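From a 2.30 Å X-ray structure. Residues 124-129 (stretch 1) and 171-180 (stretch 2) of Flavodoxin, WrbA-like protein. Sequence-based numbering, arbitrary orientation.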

# COMPACT_ATOMS: atom_id res chain seq x y z
N LEU A 124 11.80 -9.30 -11.99
CA LEU A 124 12.65 -8.90 -10.88
C LEU A 124 12.63 -7.40 -10.78
O LEU A 124 12.79 -6.75 -11.78
CB LEU A 124 14.11 -9.25 -11.11
CG LEU A 124 14.49 -10.67 -11.33
CD1 LEU A 124 16.00 -10.57 -11.04
CD2 LEU A 124 13.73 -11.77 -10.48
N TRP A 125 12.53 -6.87 -9.57
CA TRP A 125 12.38 -5.45 -9.42
C TRP A 125 13.67 -4.80 -9.00
O TRP A 125 14.33 -5.23 -8.06
CB TRP A 125 11.27 -5.11 -8.42
CG TRP A 125 11.07 -3.62 -8.35
CD1 TRP A 125 11.68 -2.75 -7.49
CD2 TRP A 125 10.28 -2.83 -9.22
NE1 TRP A 125 11.33 -1.48 -7.77
CE2 TRP A 125 10.46 -1.48 -8.83
CE3 TRP A 125 9.44 -3.11 -10.30
CZ2 TRP A 125 9.79 -0.43 -9.45
CZ3 TRP A 125 8.84 -2.08 -10.97
CH2 TRP A 125 9.00 -0.75 -10.55
N VAL A 126 14.04 -3.76 -9.73
CA VAL A 126 15.26 -2.99 -9.49
C VAL A 126 14.89 -1.72 -8.73
O VAL A 126 14.17 -0.88 -9.23
CB VAL A 126 15.94 -2.58 -10.81
CG1 VAL A 126 17.21 -1.77 -10.53
CG2 VAL A 126 16.27 -3.82 -11.70
N SER A 127 15.42 -1.58 -7.52
CA SER A 127 15.19 -0.45 -6.67
C SER A 127 16.17 0.69 -7.03
O SER A 127 17.15 0.48 -7.76
CB SER A 127 15.38 -0.89 -5.23
OG SER A 127 16.77 -1.09 -4.96
N LEU A 128 15.90 1.90 -6.53
CA LEU A 128 16.79 3.05 -6.80
C LEU A 128 18.14 2.78 -6.13
O LEU A 128 18.21 2.35 -4.98
CB LEU A 128 16.15 4.34 -6.32
CG LEU A 128 16.68 5.71 -6.80
CD1 LEU A 128 16.60 5.85 -8.24
CD2 LEU A 128 15.93 6.85 -6.16
N GLY A 129 19.22 2.97 -6.84
CA GLY A 129 20.54 2.64 -6.23
C GLY A 129 21.33 3.77 -5.56
O GLY A 129 20.86 4.34 -4.56
N GLU A 171 18.69 13.74 -13.38
CA GLU A 171 19.94 13.02 -13.18
C GLU A 171 19.76 11.70 -12.39
O GLU A 171 20.24 10.63 -12.82
CB GLU A 171 20.96 13.95 -12.51
CG GLU A 171 22.33 13.33 -12.18
CD GLU A 171 23.10 12.74 -13.37
OE1 GLU A 171 22.63 12.90 -14.52
OE2 GLU A 171 24.18 12.15 -13.15
N THR A 172 19.02 11.76 -11.29
CA THR A 172 18.68 10.56 -10.52
C THR A 172 17.90 9.60 -11.40
O THR A 172 18.16 8.38 -11.40
CB THR A 172 18.06 10.88 -9.04
OG1 THR A 172 17.50 12.20 -9.00
CG2 THR A 172 19.23 10.97 -7.95
N ALA A 173 17.00 10.13 -12.22
CA ALA A 173 16.29 9.29 -13.20
C ALA A 173 17.23 8.59 -14.19
O ALA A 173 17.13 7.39 -14.45
CB ALA A 173 15.22 10.11 -13.95
N ARG A 174 18.19 9.33 -14.73
CA ARG A 174 19.14 8.79 -15.72
C ARG A 174 20.04 7.70 -15.11
O ARG A 174 20.29 6.66 -15.71
CB ARG A 174 19.99 9.94 -16.29
CG ARG A 174 21.00 9.51 -17.31
CD ARG A 174 22.08 10.55 -17.51
NE ARG A 174 22.96 10.62 -16.35
CZ ARG A 174 23.90 9.72 -16.06
NH1 ARG A 174 24.12 8.66 -16.84
NH2 ARG A 174 24.67 9.91 -14.99
N LEU A 175 20.55 7.97 -13.91
CA LEU A 175 21.33 7.00 -13.14
C LEU A 175 20.52 5.74 -12.94
O LEU A 175 21.03 4.64 -13.11
CB LEU A 175 21.71 7.57 -11.76
CG LEU A 175 22.99 8.34 -11.45
CD1 LEU A 175 24.09 8.13 -12.51
CD2 LEU A 175 22.72 9.80 -11.18
N TYR A 176 19.23 5.89 -12.60
CA TYR A 176 18.35 4.73 -12.43
C TYR A 176 18.22 3.88 -13.71
O TYR A 176 18.21 2.65 -13.64
CB TYR A 176 16.95 5.17 -12.04
CG TYR A 176 15.97 4.02 -11.78
CD1 TYR A 176 16.18 3.12 -10.71
CD2 TYR A 176 14.82 3.86 -12.57
CE1 TYR A 176 15.31 2.09 -10.45
CE2 TYR A 176 13.92 2.83 -12.30
CZ TYR A 176 14.16 1.94 -11.22
OH TYR A 176 13.28 0.91 -10.92
N GLY A 177 18.10 4.54 -14.86
CA GLY A 177 17.98 3.83 -16.12
C GLY A 177 19.26 3.06 -16.43
O GLY A 177 19.20 1.93 -16.95
N ALA A 178 20.41 3.67 -16.12
CA ALA A 178 21.71 2.97 -16.25
C ALA A 178 21.76 1.78 -15.26
O ALA A 178 22.30 0.73 -15.58
CB ALA A 178 22.89 3.96 -16.04
N ARG A 179 21.15 1.93 -14.09
CA ARG A 179 21.21 0.87 -13.08
C ARG A 179 20.32 -0.32 -13.48
O ARG A 179 20.66 -1.48 -13.22
CB ARG A 179 20.80 1.44 -11.74
CG ARG A 179 20.72 0.44 -10.62
CD ARG A 179 20.22 1.11 -9.38
NE ARG A 179 19.72 0.21 -8.34
CZ ARG A 179 20.47 -0.50 -7.50
NH1 ARG A 179 19.91 -1.22 -6.54
NH2 ARG A 179 21.78 -0.49 -7.59
N VAL A 180 19.21 -0.03 -14.15
CA VAL A 180 18.33 -1.11 -14.63
C VAL A 180 19.00 -1.85 -15.78
O VAL A 180 19.00 -3.07 -15.80
CB VAL A 180 16.92 -0.59 -15.13
CG1 VAL A 180 16.11 -1.78 -15.73
CG2 VAL A 180 16.15 0.13 -14.00

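The apolar centre of the contact is built around Val126, the last residue of strand 124-126, whose CA-to-CB bond points toward the helix that includes residues 171-180. With chi1 in the t well, its CG1 methyl lies 4.1 Å from CG2 of Val180 and 4.3 Å from CE1 of Tyr176, so that one methyl group meets residues from successive turns of the helix. The same CG1 approaches NE of Arg179 at 3.9 Å. Leu128 extends the apolar surface along the helix to the earlier turn at Tyr176. Its CA-to-CB bond points away, but the t,p side chain brings its end back, placing CD1 3.7 Å from CD1 of Tyr176.

The backbones run in roughly opposite directions, with an angle of 147° between the strand and helix axes and a closest approach of 10.2 Å. Accordingly, the register descends along the helix as the first stretch advances: the CA of Val126 is 6.3 Å from the CA of Val180, and the CA of Leu128 is 6.1 Å from the CA of Tyr176. The helix is held by its regular i to i+4 backbone hydrogen bonds, among them Val180 N to Tyr176 O at 2.9 Å, and both hydrogen bonds to the first stretch come from helix side chains. Together the two stretches bury 408 Å².

Tyr176 joins the apolar and polar layers. Its CA-to-CB bond points sideways, yet the long side chain reaches the strand, where OH donates a hydrogen bond to the carbonyl O of Val126 at 2.6 Å. This short bond ties the helix to the end of the strand while the ring carbons pack against Val126 and Leu128. Tyr176 OH also lies 4.0 Å from CZ2 of Trp125, whose CA-to-CB bond points away although the end of the side chain comes nearer.

At the polar edge, Arg179 extends with chi1 to chi3 all t, and its NE donates to the carbonyl O of Ser127 at 2.6 Å. The N-H...O angle of 158° and the position of this oxygen at the edge of the guanidinium, near its plane, suit a directional bond from a charged donor. Gly129 N lies over one face of the same group, 3.2 Å from Arg179 NE, but both atoms are donors and no hydrogen bond links them. The lack of a side chain at Gly129 matters here, since an ideally placed CB would lie 2.6 Å from CD of Arg179, a clash.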